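Local coordinates for Baccell_00875 (Bacteroides cellulosilyticus DSM 14838, PDB 5NO8), which is a polysaccharide lyase that probably removes rhamnose caps linked to glucuronic acid from complex arabinogalactan proteins, at residues Arg343-Phe348 / Pro675-Gln680; Asp347-Arg352 / Gly364-Tyr369. All blocks are in the same frame, centred on the assembly; numbering follows the deposited sequence.

Contact 1. Residues Arg343-Phe348 / Pro675-Gln680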
loop_
_atom_site.group_PDB
_atom_site.type_symbol
_atom_site.label_atom_id
_atom_site.label_comp_id
_atom_site.label_asym_id
_atom_site.label_seq_id
_atom_site.Cartn_x
_atom_site.Cartn_y
_atom_site.Cartn_z
ATOM N N ARG A 343 19.783 2.294 13.701
ATOM C CA ARG A 343 20.601 3.113 14.577
ATOM C C ARG A 343 20.694 4.529 14.056
ATOM O O ARG A 343 20.506 5.473 14.814
ATOM C CB ARG A 343 22.018 2.543 14.680
ATOM C CG ARG A 343 22.908 3.342 15.616
ATOM C CD ARG A 343 24.355 3.100 15.332
ATOM N NE ARG A 343 24.828 4.093 14.387
ATOM C CZ ARG A 343 25.466 3.852 13.254
ATOM N NH1 ARG A 343 25.752 2.608 12.839
ATOM N NH2 ARG A 343 25.826 4.889 12.521
ATOM N N LYS A 344 20.932 4.675 12.754
ATOM C CA LYS A 344 21.057 5.999 12.176
ATOM C C LYS A 344 19.730 6.759 12.258
ATOM O O LYS A 344 19.733 7.949 12.512
ATOM C CB LYS A 344 21.556 5.923 10.745
ATOM C CG LYS A 344 23.048 5.558 10.697
ATOM C CD LYS A 344 23.624 5.638 9.309
ATOM C CE LYS A 344 23.191 4.487 8.428
ATOM N NZ LYS A 344 24.053 4.481 7.203
ATOM N N ARG A 345 18.626 6.070 12.035
ATOM C CA ARG A 345 17.317 6.717 12.100
ATOM C C ARG A 345 17.023 7.219 13.522
ATOM O O ARG A 345 16.594 8.343 13.721
ATOM C CB ARG A 345 16.199 5.768 11.662
ATOM C CG ARG A 345 14.789 6.347 11.786
ATOM C CD ARG A 345 14.689 7.638 11.006
ATOM N NE ARG A 345 13.446 8.349 11.236
ATOM C CZ ARG A 345 13.311 9.653 11.088
ATOM N NH1 ARG A 345 14.309 10.438 10.658
ATOM N NH2 ARG A 345 12.140 10.188 11.377
ATOM N N VAL A 346 17.265 6.349 14.487
ATOM C CA VAL A 346 17.051 6.694 15.883
ATOM C C VAL A 346 17.887 7.907 16.278
ATOM O O VAL A 346 17.376 8.811 16.911
ATOM C CB VAL A 346 17.282 5.449 16.759
ATOM C CG1 VAL A 346 17.491 5.781 18.221
ATOM C CG2 VAL A 346 16.104 4.498 16.574
ATOM N N ASP A 347 19.178 7.911 15.914
ATOM C CA ASP A 347 20.047 9.053 16.197
ATOM C C ASP A 347 19.576 10.326 15.526
ATOM O O ASP A 347 19.655 11.379 16.113
ATOM C CB ASP A 347 21.496 8.768 15.808
ATOM C CG ASP A 347 22.162 7.714 16.721
ATOM O OD1 ASP A 347 21.684 7.458 17.857
ATOM O OD2 ASP A 347 23.202 7.149 16.298
ATOM N N PHE A 348 19.049 10.220 14.303
ATOM C CA PHE A 348 18.490 11.382 13.612
ATOM C C PHE A 348 17.273 11.944 14.345
ATOM O O PHE A 348 17.145 13.173 14.470
ATOM C CB PHE A 348 18.124 11.041 12.164
ATOM C CG PHE A 348 17.939 12.247 11.293
ATOM C CD1 PHE A 348 16.718 12.919 11.273
ATOM C CD2 PHE A 348 18.951 12.700 10.465
ATOM C CE1 PHE A 348 16.532 14.048 10.495
ATOM C CE2 PHE A 348 18.765 13.831 9.667
ATOM C CZ PHE A 348 17.562 14.513 9.689
ATOM N N PRO A 675 9.063 14.570 0.949
ATOM C CA PRO A 675 10.179 15.107 1.714
ATOM C C PRO A 675 9.944 15.371 3.205
ATOM O O PRO A 675 10.869 15.838 3.846
ATOM C CB PRO A 675 10.508 16.405 0.992
ATOM C CG PRO A 675 9.295 16.776 0.253
ATOM C CD PRO A 675 8.625 15.499 -0.108
ATOM N N TYR A 676 8.747 15.117 3.737
ATOM C CA TYR A 676 8.541 15.183 5.183
ATOM C C TYR A 676 8.818 13.837 5.816
ATOM O O TYR A 676 8.334 12.819 5.331
ATOM C CB TYR A 676 7.101 15.575 5.588
ATOM C CG TYR A 676 6.744 17.056 5.529
ATOM C CD1 TYR A 676 7.701 18.050 5.297
ATOM C CD2 TYR A 676 5.423 17.463 5.740
ATOM C CE1 TYR A 676 7.353 19.406 5.271
ATOM C CE2 TYR A 676 5.070 18.816 5.702
ATOM C CZ TYR A 676 6.035 19.769 5.455
ATOM O OH TYR A 676 5.711 21.109 5.398
ATOM N N ALA A 677 9.546 13.851 6.930
ATOM C CA ALA A 677 9.447 12.770 7.915
ATOM C C ALA A 677 8.335 13.188 8.873
ATOM O O ALA A 677 8.415 14.242 9.529
ATOM C CB ALA A 677 10.743 12.584 8.659
ATOM N N ASN A 678 7.282 12.395 8.906
ATOM C CA ASN A 678 6.135 12.687 9.710
ATOM C C ASN A 678 5.893 11.522 10.653
ATOM O O ASN A 678 6.432 11.517 11.768
ATOM C CB ASN A 678 4.955 13.067 8.770
ATOM C CG ASN A 678 3.746 13.541 9.525
ATOM O OD1 ASN A 678 3.536 13.107 10.645
ATOM N ND2 ASN A 678 2.929 14.442 8.918
ATOM N N ASP A 679 5.143 10.514 10.225
ATOM C CA ASP A 679 4.646 9.458 11.088
ATOM C C ASP A 679 5.177 8.032 10.799
ATOM O O ASP A 679 4.794 7.073 11.457
ATOM C CB ASP A 679 3.078 9.479 11.097
ATOM C CG ASP A 679 2.431 9.597 9.704
ATOM O OD1 ASP A 679 3.060 10.050 8.700
ATOM O OD2 ASP A 679 1.230 9.203 9.619
ATOM N N GLN A 680 6.062 7.911 9.815
ATOM C CA GLN A 680 6.539 6.624 9.307
ATOM C C GLN A 680 7.360 5.799 10.282
ATOM O O GLN A 680 7.582 4.626 10.010
ATOM C CB GLN A 680 7.363 6.782 8.001
ATOM C CG GLN A 680 8.744 7.421 8.180
ATOM C CD GLN A 680 8.689 8.809 8.765
ATOM O OE1 GLN A 680 9.387 9.155 9.782
ATOM N NE2 GLN A 680 7.881 9.633 8.148
#
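R345 joins helix 338-352 to the end of strand 672-677 and the turn after it, where A677 and Q680 receive it. The contact is small and buried, with R345 supplying all of the helix side. Its CG is anti to the backbone N (chi1 176°), and the chain bends once at chi2 before running out to the guanidinium. NH2 leads. It sits 3.9 Å from A677 CB, which points back at the helix, and 3.3 Å from the amide atom modelled as OE1 in Q680. The two side chains cross at about a right angle.

Helix 338-352 follows the beta-sheet part of the chain and opens the mainly helical part. The turn at 678-681 leads into the last helix, 682-692. The contact therefore brings the start and the end of the helical region together. The strongest hold on R345 is a salt bridge from NE to D681, just ahead of that last helix. NH1 bonds to G653 O and to Q353 OE1. These partners fix the rotation of the buried guanidinium and should help balance its charge. On the turn, N678 ND2 bonds to F600 O and D388 O, while N678 OD1 takes a bond from R395.

Contact 2. Residues Asp347-Arg352 / Gly364-Tyr369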
loop_
_atom_site.group_PDB
_atom_site.type_symbol
_atom_site.label_atom_id
_atom_site.label_comp_id
_atom_site.label_asym_id
_atom_site.label_seq_id
_atom_site.Cartn_x
_atom_site.Cartn_y
_atom_site.Cartn_z
ATOM N N ASP A 347 19.178 7.911 15.914
ATOM C CA ASP A 347 20.047 9.053 16.197
ATOM C C ASP A 347 19.576 10.326 15.526
ATOM O O ASP A 347 19.655 11.379 16.113
ATOM C CB ASP A 347 21.496 8.768 15.808
ATOM C CG ASP A 347 22.162 7.714 16.721
ATOM O OD1 ASP A 347 21.684 7.458 17.857
ATOM O OD2 ASP A 347 23.202 7.149 16.298
ATOM N N PHE A 348 19.049 10.220 14.303
ATOM C CA PHE A 348 18.490 11.382 13.612
ATOM C C PHE A 348 17.273 11.944 14.345
ATOM O O PHE A 348 17.145 13.173 14.470
ATOM C CB PHE A 348 18.124 11.041 12.164
ATOM C CG PHE A 348 17.939 12.247 11.293
ATOM C CD1 PHE A 348 16.718 12.919 11.273
ATOM C CD2 PHE A 348 18.951 12.700 10.465
ATOM C CE1 PHE A 348 16.532 14.048 10.495
ATOM C CE2 PHE A 348 18.765 13.831 9.667
ATOM C CZ PHE A 348 17.562 14.513 9.689
ATOM N N ILE A 349 16.380 11.063 14.791
ATOM C CA ILE A 349 15.184 11.486 15.513
ATOM C C ILE A 349 15.601 12.281 16.760
ATOM O O ILE A 349 15.143 13.416 16.978
ATOM C CB ILE A 349 14.294 10.315 15.904
ATOM C CG1 ILE A 349 13.639 9.711 14.656
ATOM C CG2 ILE A 349 13.204 10.771 16.885
ATOM C CD1 ILE A 349 13.047 8.346 14.851
ATOM N N ARG A 350 16.516 11.702 17.530
ATOM C CA ARG A 350 16.986 12.368 18.738
ATOM C C ARG A 350 17.702 13.682 18.462
ATOM O O ARG A 350 17.418 14.696 19.114
ATOM C CB ARG A 350 17.891 11.440 19.560
ATOM C CG ARG A 350 18.318 12.056 20.896
ATOM C CD ARG A 350 19.182 11.116 21.701
ATOM N NE ARG A 350 20.470 10.819 21.083
ATOM C CZ ARG A 350 21.522 11.644 21.026
ATOM N NH1 ARG A 350 21.493 12.883 21.519
ATOM N NH2 ARG A 350 22.637 11.219 20.457
ATOM N N THR A 351 18.633 13.688 17.524
ATOM C CA THR A 351 19.490 14.854 17.311
ATOM C C THR A 351 18.927 15.969 16.432
ATOM O O THR A 351 19.433 17.072 16.471
ATOM C CB THR A 351 20.874 14.456 16.781
ATOM O OG1 THR A 351 20.774 13.877 15.473
ATOM C CG2 THR A 351 21.539 13.507 17.764
ATOM N N ARG A 352 17.900 15.669 15.632
ATOM C CA ARG A 352 17.333 16.623 14.669
ATOM C C ARG A 352 15.830 16.826 14.822
ATOM O O ARG A 352 15.338 17.886 14.455
ATOM C CB ARG A 352 17.618 16.183 13.212
ATOM C CG ARG A 352 19.085 15.990 12.844
ATOM C CD ARG A 352 19.898 17.277 12.987
ATOM N NE ARG A 352 19.599 18.288 11.968
ATOM C CZ ARG A 352 18.845 19.396 12.113
ATOM N NH1 ARG A 352 18.205 19.700 13.247
ATOM N NH2 ARG A 352 18.706 20.225 11.080
ATOM N N GLY A 364 10.811 18.995 24.153
ATOM C CA GLY A 364 10.774 17.560 24.358
ATOM C C GLY A 364 10.041 16.760 23.290
ATOM O O GLY A 364 10.204 15.537 23.252
ATOM N N ALA A 365 9.224 17.426 22.456
ATOM C CA ALA A 365 8.387 16.734 21.477
ATOM C C ALA A 365 9.242 16.216 20.329
ATOM O O ALA A 365 10.132 16.907 19.876
ATOM C CB ALA A 365 7.321 17.676 20.915
ATOM N N TYR A 366 8.917 15.030 19.827
ATOM C CA TYR A 366 9.464 14.558 18.531
ATOM C C TYR A 366 8.515 15.049 17.441
ATOM O O TYR A 366 7.297 14.808 17.521
ATOM C CB TYR A 366 9.554 13.045 18.499
ATOM C CG TYR A 366 10.454 12.449 19.578
ATOM C CD1 TYR A 366 11.813 12.796 19.659
ATOM C CD2 TYR A 366 9.952 11.566 20.513
ATOM C CE1 TYR A 366 12.628 12.275 20.653
ATOM C CE2 TYR A 366 10.765 11.032 21.502
ATOM C CZ TYR A 366 12.095 11.393 21.577
ATOM O OH TYR A 366 12.855 10.834 22.595
ATOM N N MET A 367 9.069 15.725 16.447
ATOM C CA MET A 367 8.280 16.534 15.524
ATOM C C MET A 367 8.520 16.198 14.060
ATOM O O MET A 367 9.513 15.597 13.702
ATOM C CB MET A 367 8.562 17.990 15.809
ATOM C CG MET A 367 7.963 18.345 17.162
ATOM S SD MET A 367 8.215 20.046 17.579
ATOM C CE MET A 367 7.232 20.829 16.298
ATOM N N VAL A 368 7.564 16.608 13.237
ATOM C CA VAL A 368 7.683 16.540 11.792
ATOM C C VAL A 368 8.911 17.284 11.360
ATOM O O VAL A 368 9.237 18.344 11.908
ATOM C CB VAL A 368 6.415 17.132 11.114
ATOM C CG1 VAL A 368 6.559 17.158 9.589
ATOM C CG2 VAL A 368 5.202 16.324 11.509
ATOM N N TYR A 369 9.607 16.747 10.357
ATOM C CA TYR A 369 10.849 17.328 9.892
ATOM C C TYR A 369 10.824 17.471 8.391
ATOM O O TYR A 369 10.379 16.551 7.691
ATOM C CB TYR A 369 12.020 16.415 10.287
ATOM C CG TYR A 369 13.400 17.000 10.101
ATOM C CD1 TYR A 369 13.986 17.778 11.099
ATOM C CD2 TYR A 369 14.150 16.739 8.958
ATOM C CE1 TYR A 369 15.259 18.294 10.944
ATOM C CE2 TYR A 369 15.425 17.256 8.787
ATOM C CZ TYR A 369 15.971 18.036 9.792
ATOM O OH TYR A 369 17.230 18.534 9.659
#
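An edge-to-face aromatic pair, F348 with Y369, leads this mostly apolar contact between the C-terminal end of helix 338-352 and the loop that runs back past it into strand 369-370. The ring planes stand at 88° and the centroids are 5.2 Å apart. F348 turns its edge to the face of Y369, and CZ of F348 comes to 3.6 Å from Y369 CE2. The F348 ring is backed on one face by R352 CG, which lies 3.7 Å above its plane and over its centre.

R352 folds back on itself, bent at both chi2 and chi3. This brings its guanidinium to the hydroxyl end of Y369, with the two planes nearly perpendicular. R352 NH2 is 2.7 Å from Y369 OH, but the hydroxyl lies over the guanidinium face and the angle is too poor for a hydrogen bond. With Y369 cut back to an alanine, the edge of F348 would probably lose the ring face it meets, and a gap is likely to open beside the R352 guanidinium.

The second apolar touch lies three residues earlier in the loop, at Y366. I349 CG2 meets the Y366 ring obliquely, 3.7 Å from CD1. On the helix, D347 O accepts from T351 N and T351 OG1, which reach it from opposite faces of the carbonyl plane.

Y366 passes on to helix 412-429, where its OH bonds to S417 and its ring meets Y421. I349 and Y366 both rest on L402 of helix 396-409. Y369 also packs on I376 of strand 375-376.

Both contacts use helix 338-352, and both are largely buried. Contact 1 is the smaller: a single arginine whose charge is met mainly by residues beyond the two segments. Contact 2 buries more surface, through aromatic and aliphatic packing, and is less enclosed at F348 and R352, which are partly exposed. The sequence spans differ as well. Contact 1 ties the helix to a segment near the C-terminus, just ahead of the last helix, contact 2 to a loop about a dozen residues further along. The two meet where strand 369-370 pairs with 672-677, Y369 N lying 2.9 Å from A677 O, a probable hydrogen bond; beside it V368 packs against N678.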